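Local coordinates for protein putative fimbrium tip subunit Fim1C (Bacteroides ovatus, PDB 4EPS) that probably forms part of the tip of a fimbrium, the kind of filamentous cell-surface appendage that mediates adhesion and biofilm formation, at residues A[159-165]-A[216-222]; A[61-65]-A[91-96]. One frame throughout, in Å; residues are numbered along the deposited sequence.

Contact 1 (A[159-165]-A[216-222])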
HETATM    1  N   MSE A 159      19.809 -42.625  -5.240  1.00 23.36           N
HETATM    2  CA  MSE A 159      20.440 -41.704  -4.300  1.00 22.38           C
HETATM    3  C   MSE A 159      19.365 -41.004  -3.473  1.00 25.80           C
HETATM    4  O   MSE A 159      18.167 -41.181  -3.722  1.00 25.23           O
HETATM    5  CB  MSE A 159      21.297 -40.647  -5.071  1.00 23.57           C
HETATM    6  CG  MSE A 159      22.461 -41.270  -5.869  1.00 28.35           C
HETATM    7 SE   MSE A 159      23.703 -42.265  -4.708  0.75 33.96          SE
HETATM    8  CE  MSE A 159      23.268 -44.122  -5.262  1.00 30.14           C
ATOM      9  N   SER A 160      19.797 -40.183  -2.510  1.00 23.51           N
ATOM     10  CA  SER A 160      18.885 -39.363  -1.722  1.00 22.39           C
ATOM     11  C   SER A 160      19.072 -37.935  -2.191  1.00 25.46           C
ATOM     12  O   SER A 160      20.027 -37.663  -2.922  1.00 24.39           O
ATOM     13  CB  SER A 160      19.161 -39.531  -0.227  1.00 29.28           C
ATOM     14  OG  SER A 160      18.078 -38.963   0.496  1.00 35.19           O
ATOM     15  N   LEU A 161      18.178 -37.027  -1.808  1.00 21.41           N
ATOM     16  CA  LEU A 161      18.274 -35.654  -2.300  1.00 21.28           C
ATOM     17  C   LEU A 161      18.112 -34.615  -1.203  1.00 27.12           C
ATOM     18  O   LEU A 161      17.144 -34.651  -0.441  1.00 27.31           O
ATOM     19  CB  LEU A 161      17.198 -35.437  -3.384  1.00 20.77           C
ATOM     20  CG  LEU A 161      17.181 -34.054  -4.076  1.00 24.58           C
ATOM     21  CD1 LEU A 161      18.469 -33.855  -4.937  1.00 23.56           C
ATOM     22  CD2 LEU A 161      15.945 -33.903  -4.906  1.00 25.59           C
ATOM     23  N   VAL A 162      19.052 -33.664  -1.157  1.00 22.85           N
ATOM     24  CA  VAL A 162      18.972 -32.510  -0.268  1.00 22.86           C
ATOM     25  C   VAL A 162      18.346 -31.376  -1.098  1.00 24.54           C
ATOM     26  O   VAL A 162      18.821 -31.092  -2.202  1.00 22.72           O
ATOM     27  CB  VAL A 162      20.363 -32.101   0.324  1.00 26.56           C
ATOM     28  CG1 VAL A 162      20.360 -30.660   0.889  1.00 26.12           C
ATOM     29  CG2 VAL A 162      20.812 -33.080   1.402  1.00 26.67           C
ATOM     30  N   VAL A 163      17.332 -30.704  -0.557  1.00 20.19           N
ATOM     31  CA  VAL A 163      16.734 -29.527  -1.212  1.00 20.50           C
ATOM     32  C   VAL A 163      16.871 -28.364  -0.219  1.00 24.26           C
ATOM     33  O   VAL A 163      16.486 -28.537   0.941  1.00 23.30           O
ATOM     34  CB  VAL A 163      15.261 -29.736  -1.664  1.00 23.51           C
ATOM     35  CG1 VAL A 163      14.708 -28.452  -2.311  1.00 23.08           C
ATOM     36  CG2 VAL A 163      15.159 -30.921  -2.649  1.00 23.74           C
ATOM     37  N   VAL A 164      17.456 -27.223  -0.649  1.00 22.09           N
ATOM     38  CA  VAL A 164      17.624 -26.061   0.229  1.00 22.28           C
ATOM     39  C   VAL A 164      16.815 -24.891  -0.339  1.00 24.78           C
ATOM     40  O   VAL A 164      17.006 -24.515  -1.492  1.00 23.89           O
ATOM     41  CB  VAL A 164      19.110 -25.641   0.458  1.00 26.36           C
ATOM     42  CG1 VAL A 164      19.206 -24.527   1.510  1.00 26.07           C
ATOM     43  CG2 VAL A 164      19.991 -26.832   0.834  1.00 26.33           C
ATOM     44  N   LYS A 165      15.949 -24.297   0.495  1.00 21.17           N
ATOM     45  CA  LYS A 165      15.175 -23.106   0.138  1.00 20.46           C
ATOM     46  C   LYS A 165      15.649 -21.944   1.016  1.00 23.44           C
ATOM     47  O   LYS A 165      15.300 -21.879   2.199  1.00 23.02           O
ATOM     48  CB  LYS A 165      13.658 -23.370   0.325  1.00 22.31           C
ATOM     49  CG  LYS A 165      12.768 -22.215  -0.148  1.00 27.52           C
ATOM     50  CD  LYS A 165      12.757 -22.127  -1.652  1.00 33.47           C
ATOM     51  CE  LYS A 165      11.747 -21.118  -2.133  1.00 41.93           C
ATOM     52  NZ  LYS A 165      11.950 -20.869  -3.572  1.00 41.25           N
ATOM     53  N   ASP A 216      13.860 -21.295  -7.523  1.00 29.76           N
ATOM     54  CA  ASP A 216      14.765 -20.588  -6.598  1.00 26.51           C
ATOM     55  C   ASP A 216      15.133 -21.518  -5.413  1.00 26.33           C
ATOM     56  O   ASP A 216      14.891 -21.194  -4.239  1.00 25.37           O
ATOM     57  CB  ASP A 216      14.197 -19.240  -6.090  1.00 27.50           C
ATOM     58  CG  ASP A 216      15.152 -18.506  -5.160  1.00 31.16           C
ATOM     59  OD1 ASP A 216      16.390 -18.629  -5.353  1.00 31.65           O
ATOM     60  OD2 ASP A 216      14.675 -17.878  -4.191  1.00 36.37           O
ATOM     61  N   GLU A 217      15.729 -22.668  -5.729  1.00 22.44           N
ATOM     62  CA  GLU A 217      16.112 -23.600  -4.670  1.00 22.28           C
ATOM     63  C   GLU A 217      17.333 -24.367  -5.142  1.00 25.17           C
ATOM     64  O   GLU A 217      17.589 -24.446  -6.361  1.00 24.00           O
ATOM     65  CB  GLU A 217      14.928 -24.535  -4.267  1.00 24.78           C
ATOM     66  CG  GLU A 217      14.542 -25.559  -5.304  1.00 34.23           C
ATOM     67  CD  GLU A 217      13.324 -26.415  -5.009  1.00 47.56           C
ATOM     68  OE1 GLU A 217      12.540 -26.082  -4.092  1.00 39.59           O
ATOM     69  OE2 GLU A 217      13.145 -27.421  -5.730  1.00 41.10           O
ATOM     70  N   TYR A 218      18.099 -24.904  -4.181  1.00 20.86           N
ATOM     71  CA  TYR A 218      19.316 -25.665  -4.468  1.00 21.36           C
ATOM     72  C   TYR A 218      19.063 -27.124  -4.214  1.00 25.73           C
ATOM     73  O   TYR A 218      18.401 -27.450  -3.222  1.00 25.21           O
ATOM     74  CB  TYR A 218      20.492 -25.202  -3.596  1.00 22.22           C
ATOM     75  CG  TYR A 218      20.889 -23.761  -3.836  1.00 24.45           C
ATOM     76  CD1 TYR A 218      20.186 -22.716  -3.238  1.00 26.22           C
ATOM     77  CD2 TYR A 218      21.938 -23.438  -4.698  1.00 25.54           C
ATOM     78  CE1 TYR A 218      20.557 -21.383  -3.444  1.00 27.09           C
ATOM     79  CE2 TYR A 218      22.312 -22.106  -4.915  1.00 25.58           C
ATOM     80  CZ  TYR A 218      21.617 -21.089  -4.283  1.00 31.78           C
ATOM     81  OH  TYR A 218      21.946 -19.774  -4.503  1.00 37.00           O
ATOM     82  N   ARG A 219      19.584 -27.991  -5.086  1.00 22.08           N
ATOM     83  CA  ARG A 219      19.405 -29.453  -4.984  1.00 22.55           C
ATOM     84  C   ARG A 219      20.741 -30.137  -5.030  1.00 26.46           C
ATOM     85  O   ARG A 219      21.622 -29.738  -5.789  1.00 25.35           O
ATOM     86  CB  ARG A 219      18.473 -29.975  -6.102  1.00 22.89           C
ATOM     87  CG  ARG A 219      17.072 -29.366  -5.982  1.00 33.64           C
ATOM     88  CD  ARG A 219      15.981 -30.162  -6.667  1.00 41.17           C
ATOM     89  NE  ARG A 219      15.983 -30.008  -8.122  1.00 44.27           N
ATOM     90  CZ  ARG A 219      15.282 -29.100  -8.799  1.00 59.05           C
ATOM     91  NH1 ARG A 219      14.520 -28.213  -8.152  1.00 46.07           N
ATOM     92  NH2 ARG A 219      15.349 -29.055 -10.119  1.00 43.45           N
ATOM     93  N   LEU A 220      20.921 -31.155  -4.190  1.00 21.74           N
ATOM     94  CA  LEU A 220      22.176 -31.877  -4.133  1.00 21.98           C
ATOM     95  C   LEU A 220      21.914 -33.341  -3.873  1.00 24.25           C
ATOM     96  O   LEU A 220      21.345 -33.671  -2.832  1.00 21.50           O
ATOM     97  CB  LEU A 220      23.061 -31.291  -3.004  1.00 22.66           C
ATOM     98  CG  LEU A 220      24.439 -31.927  -2.827  1.00 26.47           C
ATOM     99  CD1 LEU A 220      25.394 -31.451  -3.944  1.00 27.02           C
ATOM    100  CD2 LEU A 220      25.021 -31.531  -1.491  1.00 29.82           C
ATOM    101  N   LEU A 221      22.343 -34.210  -4.790  1.00 21.59           N
ATOM    102  CA  LEU A 221      22.244 -35.654  -4.563  1.00 22.66           C
ATOM    103  C   LEU A 221      23.248 -36.079  -3.493  1.00 26.63           C
ATOM    104  O   LEU A 221      24.385 -35.586  -3.487  1.00 24.36           O
ATOM    105  CB  LEU A 221      22.510 -36.448  -5.855  1.00 22.58           C
ATOM    106  CG  LEU A 221      21.507 -36.216  -6.985  1.00 25.46           C
ATOM    107  CD1 LEU A 221      22.135 -36.607  -8.319  1.00 25.25           C
ATOM    108  CD2 LEU A 221      20.197 -36.966  -6.732  1.00 25.90           C
ATOM    109  N   ARG A 222      22.812 -36.974  -2.572  1.00 24.08           N
ATOM    110  CA  ARG A 222      23.628 -37.506  -1.471  1.00 23.58           C
ATOM    111  C   ARG A 222      23.445 -39.007  -1.373  1.00 25.64           C
ATOM    112  O   ARG A 222      22.409 -39.535  -1.784  1.00 23.68           O
ATOM    113  CB  ARG A 222      23.240 -36.854  -0.116  1.00 23.61           C
ATOM    114  CG  ARG A 222      23.395 -35.295  -0.050  1.00 23.63           C
ATOM    115  CD  ARG A 222      24.840 -34.834  -0.067  1.00 26.16           C
ATOM    116  NE  ARG A 222      25.601 -35.321   1.092  1.00 29.21           N
ATOM    117  CZ  ARG A 222      26.922 -35.469   1.124  1.00 41.05           C
ATOM    118  NH1 ARG A 222      27.656 -35.212   0.044  1.00 28.89           N
ATOM    119  NH2 ARG A 222      27.518 -35.902   2.230  1.00 34.25           N
TER
HETATM  120  O   HOH W   1      10.614 -23.457  -4.252  1.00 49.02           O
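Antiparallel pairing between strands far apart in sequence is seen here in nearly textbook form. Selenomethionine Met159 leads in, its CB 3.6 Å from Arg222 O and 4.2 Å from Leu221 CD2. Ser160 then opens the ladder as a hydrogen-bonded pair with Arg222: Ser160 N gives to Arg222 O at 2.8 Å and Arg222 N to Ser160 O at 2.9 Å. Leu161, in a non-hydrogen-bonded pair, turns its CD1 to Leu221 CD2 (4.0 Å), and Tyr129 of helix 126-130 touches both leucines. Val162 forms the next hydrogen-bonded pair, with Leu220 (Val162 N to Leu220 O, 2.8 Å), and sets CG2 3.7 Å from Arg222 CG, using the arginine's aliphatic part. Val163 lies beside Arg219 and, with CG1 3.7 Å from Glu217 CD, along the base of a charged cluster: Arg219 NH1 bridges Glu217 OE2 at 2.9 Å and also Asp212, while Glu217 pairs with Lys215 and Arg254. Val164 and Tyr218 close the last hydrogen-bonded pair (Val164 N to Tyr218 O, 2.8 Å), next to a G1 bulge in which Asp216 and Glu217 together face Asp212. Lys165 finally reaches NZ to Asp216 O at 3.0 Å. On its other edge strand 148-174 bonds to strand 251-256, so this pair lies inside the sheet of a fimbrillin-like domain of the transthyretin clan. Six main-chain hydrogen bonds thus fix the register, aliphatic side chains pack on both faces at Leu161-Leu221 and Val162-Leu220, and the Glu217-Arg219 salt bridge and Lys165 put charge near the bulge.

Contact 2 (A[61-65]-A[91-96]). With GOL (glycerol), chain B.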
ATOM      1  N   ASN A  61      22.649 -57.373 -23.324  1.00 32.49           N
ATOM      2  CA  ASN A  61      23.547 -57.259 -22.190  1.00 32.62           C
ATOM      3  C   ASN A  61      24.113 -55.859 -22.180  1.00 35.75           C
ATOM      4  O   ASN A  61      25.016 -55.554 -22.960  1.00 35.49           O
ATOM      5  CB  ASN A  61      24.656 -58.341 -22.297  1.00 35.75           C
ATOM      6  CG  ASN A  61      25.535 -58.476 -21.075  1.00 51.30           C
ATOM      7  OD1 ASN A  61      25.576 -57.615 -20.198  1.00 41.44           O
ATOM      8  ND2 ASN A  61      26.256 -59.578 -20.987  1.00 43.53           N
ATOM      9  N   ASN A  62      23.523 -54.968 -21.341  1.00 31.92           N
ATOM     10  CA  ASN A  62      23.909 -53.559 -21.262  1.00 31.53           C
ATOM     11  C   ASN A  62      23.736 -52.891 -22.629  1.00 35.07           C
ATOM     12  O   ASN A  62      24.616 -52.183 -23.102  1.00 35.43           O
ATOM     13  CB  ASN A  62      25.343 -53.373 -20.717  1.00 33.00           C
ATOM     14  CG  ASN A  62      25.602 -51.964 -20.295  1.00 37.67           C
ATOM     15  OD1 ASN A  62      24.685 -51.263 -19.864  1.00 32.50           O
ATOM     16  ND2 ASN A  62      26.831 -51.485 -20.471  1.00 30.90           N
HETATM   17  N   MSE A  63      22.595 -53.135 -23.274  1.00 31.61           N
HETATM   18  CA  MSE A  63      22.319 -52.563 -24.583  1.00 31.96           C
HETATM   19  C   MSE A  63      21.896 -51.096 -24.435  1.00 35.06           C
HETATM   20  O   MSE A  63      20.954 -50.809 -23.690  1.00 32.14           O
HETATM   21  CB  MSE A  63      21.252 -53.393 -25.295  1.00 34.36           C
HETATM   22  CG  MSE A  63      21.035 -52.989 -26.734  1.00 43.29           C
HETATM   23 SE   MSE A  63      19.574 -54.042 -27.531  0.75 53.31          SE
HETATM   24  CE  MSE A  63      20.065 -55.591 -27.113  1.00 50.34           C
ATOM     25  N   PRO A  64      22.584 -50.161 -25.128  1.00 32.43           N
ATOM     26  CA  PRO A  64      22.243 -48.742 -24.955  1.00 31.66           C
ATOM     27  C   PRO A  64      21.076 -48.264 -25.818  1.00 34.55           C
ATOM     28  O   PRO A  64      20.957 -48.634 -26.989  1.00 32.78           O
ATOM     29  CB  PRO A  64      23.525 -48.012 -25.367  1.00 34.10           C
ATOM     30  CG  PRO A  64      24.190 -48.944 -26.379  1.00 39.40           C
ATOM     31  CD  PRO A  64      23.762 -50.350 -26.020  1.00 35.68           C
ATOM     32  N   PHE A  65      20.252 -47.393 -25.237  1.00 28.93           N
ATOM     33  CA  PHE A  65      19.158 -46.720 -25.933  1.00 28.89           C
ATOM     34  C   PHE A  65      19.263 -45.251 -25.640  1.00 30.96           C
ATOM     35  O   PHE A  65      19.501 -44.888 -24.493  1.00 29.62           O
ATOM     36  CB  PHE A  65      17.785 -47.284 -25.517  1.00 30.83           C
ATOM     37  CG  PHE A  65      17.543 -48.649 -26.092  1.00 33.07           C
ATOM     38  CD1 PHE A  65      17.973 -49.791 -25.422  1.00 35.32           C
ATOM     39  CD2 PHE A  65      16.970 -48.798 -27.351  1.00 37.47           C
ATOM     40  CE1 PHE A  65      17.793 -51.060 -25.982  1.00 37.22           C
ATOM     41  CE2 PHE A  65      16.802 -50.068 -27.909  1.00 39.66           C
ATOM     42  CZ  PHE A  65      17.198 -51.187 -27.213  1.00 37.30           C
ATOM     43  N   TYR A  91      18.428 -49.273 -16.573  1.00 22.29           N
ATOM     44  CA  TYR A  91      19.022 -48.296 -15.653  1.00 23.06           C
ATOM     45  C   TYR A  91      19.444 -47.069 -16.420  1.00 26.25           C
ATOM     46  O   TYR A  91      19.715 -47.117 -17.627  1.00 24.25           O
ATOM     47  CB  TYR A  91      20.226 -48.884 -14.859  1.00 23.97           C
ATOM     48  CG  TYR A  91      21.472 -49.006 -15.713  1.00 25.40           C
ATOM     49  CD1 TYR A  91      21.587 -50.010 -16.672  1.00 27.59           C
ATOM     50  CD2 TYR A  91      22.484 -48.049 -15.648  1.00 26.22           C
ATOM     51  CE1 TYR A  91      22.705 -50.095 -17.501  1.00 27.25           C
ATOM     52  CE2 TYR A  91      23.580 -48.094 -16.509  1.00 27.23           C
ATOM     53  CZ  TYR A  91      23.695 -49.131 -17.423  1.00 31.68           C
ATOM     54  OH  TYR A  91      24.755 -49.184 -18.291  1.00 29.46           O
ATOM     55  N   TYR A  92      19.560 -45.981 -15.678  1.00 23.19           N
ATOM     56  CA  TYR A  92      20.018 -44.687 -16.146  1.00 22.80           C
ATOM     57  C   TYR A  92      21.042 -44.141 -15.134  1.00 27.18           C
ATOM     58  O   TYR A  92      20.755 -44.227 -13.942  1.00 26.02           O
ATOM     59  CB  TYR A  92      18.810 -43.725 -16.238  1.00 22.09           C
ATOM     60  CG  TYR A  92      19.236 -42.304 -16.541  1.00 24.46           C
ATOM     61  CD1 TYR A  92      19.592 -41.426 -15.515  1.00 26.38           C
ATOM     62  CD2 TYR A  92      19.369 -41.861 -17.858  1.00 25.45           C
ATOM     63  CE1 TYR A  92      20.082 -40.152 -15.794  1.00 27.81           C
ATOM     64  CE2 TYR A  92      19.820 -40.574 -18.146  1.00 26.48           C
ATOM     65  CZ  TYR A  92      20.178 -39.728 -17.110  1.00 33.09           C
ATOM     66  OH  TYR A  92      20.623 -38.468 -17.395  1.00 32.10           O
ATOM     67  N   PRO A  93      22.102 -43.410 -15.545  1.00 26.30           N
ATOM     68  CA  PRO A  93      22.573 -43.192 -16.925  1.00 26.39           C
ATOM     69  C   PRO A  93      23.442 -44.347 -17.386  1.00 30.00           C
ATOM     70  O   PRO A  93      24.213 -44.901 -16.592  1.00 28.55           O
ATOM     71  CB  PRO A  93      23.372 -41.884 -16.817  1.00 28.66           C
ATOM     72  CG  PRO A  93      23.949 -41.916 -15.394  1.00 33.02           C
ATOM     73  CD  PRO A  93      23.003 -42.769 -14.555  1.00 28.30           C
ATOM     74  N   TYR A  94      23.323 -44.699 -18.674  1.00 25.89           N
ATOM     75  CA  TYR A  94      24.091 -45.775 -19.300  1.00 26.35           C
ATOM     76  C   TYR A  94      25.582 -45.636 -18.998  1.00 31.34           C
ATOM     77  O   TYR A  94      26.126 -44.532 -19.096  1.00 29.31           O
ATOM     78  CB  TYR A  94      23.871 -45.730 -20.829  1.00 27.69           C
ATOM     79  CG  TYR A  94      24.795 -46.638 -21.611  1.00 30.26           C
ATOM     80  CD1 TYR A  94      24.564 -48.009 -21.676  1.00 31.48           C
ATOM     81  CD2 TYR A  94      25.879 -46.123 -22.317  1.00 32.01           C
ATOM     82  CE1 TYR A  94      25.423 -48.856 -22.377  1.00 32.13           C
ATOM     83  CE2 TYR A  94      26.732 -46.956 -23.042  1.00 34.28           C
ATOM     84  CZ  TYR A  94      26.501 -48.323 -23.067  1.00 40.42           C
ATOM     85  OH  TYR A  94      27.344 -49.148 -23.772  1.00 39.54           O
ATOM     86  N   GLN A  95      26.219 -46.764 -18.650  1.00 31.41           N
ATOM     87  CA  GLN A  95      27.658 -46.909 -18.372  1.00 32.15           C
ATOM     88  C   GLN A  95      28.214 -47.925 -19.366  1.00 37.92           C
ATOM     89  O   GLN A  95      27.631 -49.000 -19.510  1.00 36.43           O
ATOM     90  CB  GLN A  95      27.894 -47.392 -16.916  1.00 32.82           C
ATOM     91  CG  GLN A  95      27.263 -46.516 -15.807  1.00 38.68           C
ATOM     92  CD  GLN A  95      27.849 -45.129 -15.732  1.00 46.12           C
ATOM     93  OE1 GLN A  95      29.032 -44.942 -15.435  1.00 37.88           O
ATOM     94  NE2 GLN A  95      27.031 -44.118 -15.982  1.00 31.20           N
ATOM     95  N   SER A  96      29.304 -47.578 -20.073  1.00 37.80           N
ATOM     96  CA  SER A  96      29.987 -48.464 -21.029  1.00 39.71           C
ATOM     97  C   SER A  96      30.466 -49.742 -20.357  1.00 43.67           C
ATOM     98  O   SER A  96      30.416 -50.811 -20.973  1.00 43.83           O
ATOM     99  CB  SER A  96      31.185 -47.761 -21.665  1.00 44.46           C
ATOM    100  OG  SER A  96      30.764 -46.883 -22.693  1.00 56.91           O
TER
HETATM  101  C1  GOL B 629      29.367 -55.001 -20.099  1.00 75.86           C
HETATM  102  O1  GOL B 629      30.334 -54.142 -19.511  1.00 74.58           O
HETATM  103  C2  GOL B 629      29.196 -54.680 -21.566  1.00 77.49           C
HETATM  104  O2  GOL B 629      28.676 -53.353 -21.706  1.00 76.77           O
HETATM  105  C3  GOL B 629      28.264 -55.678 -22.216  1.00 78.47           C
HETATM  106  O3  GOL B 629      28.036 -55.366 -23.587  1.00 78.61           O
HETATM  107  O   HOH W   2      27.065 -51.972 -24.231  1.00 47.88           O
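A single side-chain amide can tie together two strands that flank a common partner, without a ladder between them, as that of Asn62 does here. Asn62 has the most surface covered in this contact. Its OD1 accepts a hydrogen bond from Tyr91 OH at 2.6 Å, and its ND2 donates to Gln95 O at 2.8 Å. Because Gln95 N in turn donates to Tyr91 OH at 2.9 Å, the amide, the phenol and the Gln95 main chain make a closed ring of polar contacts. The backbone of Asn62 has positive phi and psi (59° and 46°), as expected at the first position of a G1 beta bulge, where Asn62 and Met63 together face Leu48. Both strands involved, 55-67 and 87-92, pair antiparallel with strand 45-52, so the contact spans that middle strand in this fimbrillin-like region. Tyr94, second in buried surface, follows the cis peptide bond before Pro93 by one residue. Its CE1 lies 3.5 Å from Asn62 O, near the plane of the ring, while one ring face receives Pro64. This is a CH-pi contact: Pro64 CB sits 3.7 Å from the ring centroid and 15° off the normal, almost directly above it. A water joins Asn62 O (2.7 Å) to Tyr94 OH (2.9 Å). A glycerol, probably from the crystallisation liquor, accepts from Asn62 ND2 at its O2 (2.9 Å), and that same O2 donates to Ser96 O at 3.2 Å.

Both contacts belong to one large mixed sheet and show two ways of joining its strands. Contact 1 is a direct ladder between adjacent strands and is mostly buried; contact 2 bridges across an intervening strand at the surface, largely through side chains, one of them bonding to main chain. Their centres lie 26 Å apart, and their nearest atoms about 9 Å apart, so they do not touch. The segments of contact 2 both precede those of contact 1 in sequence, and strands 87-92, 135-145 and 148-174, paired in turn, connect them. The centre of contact 1 lies about 18 Å from the centre of the chain, that of contact 2 about 33 Å. Glycerol molecules, probably from the crystallisation liquor, border both.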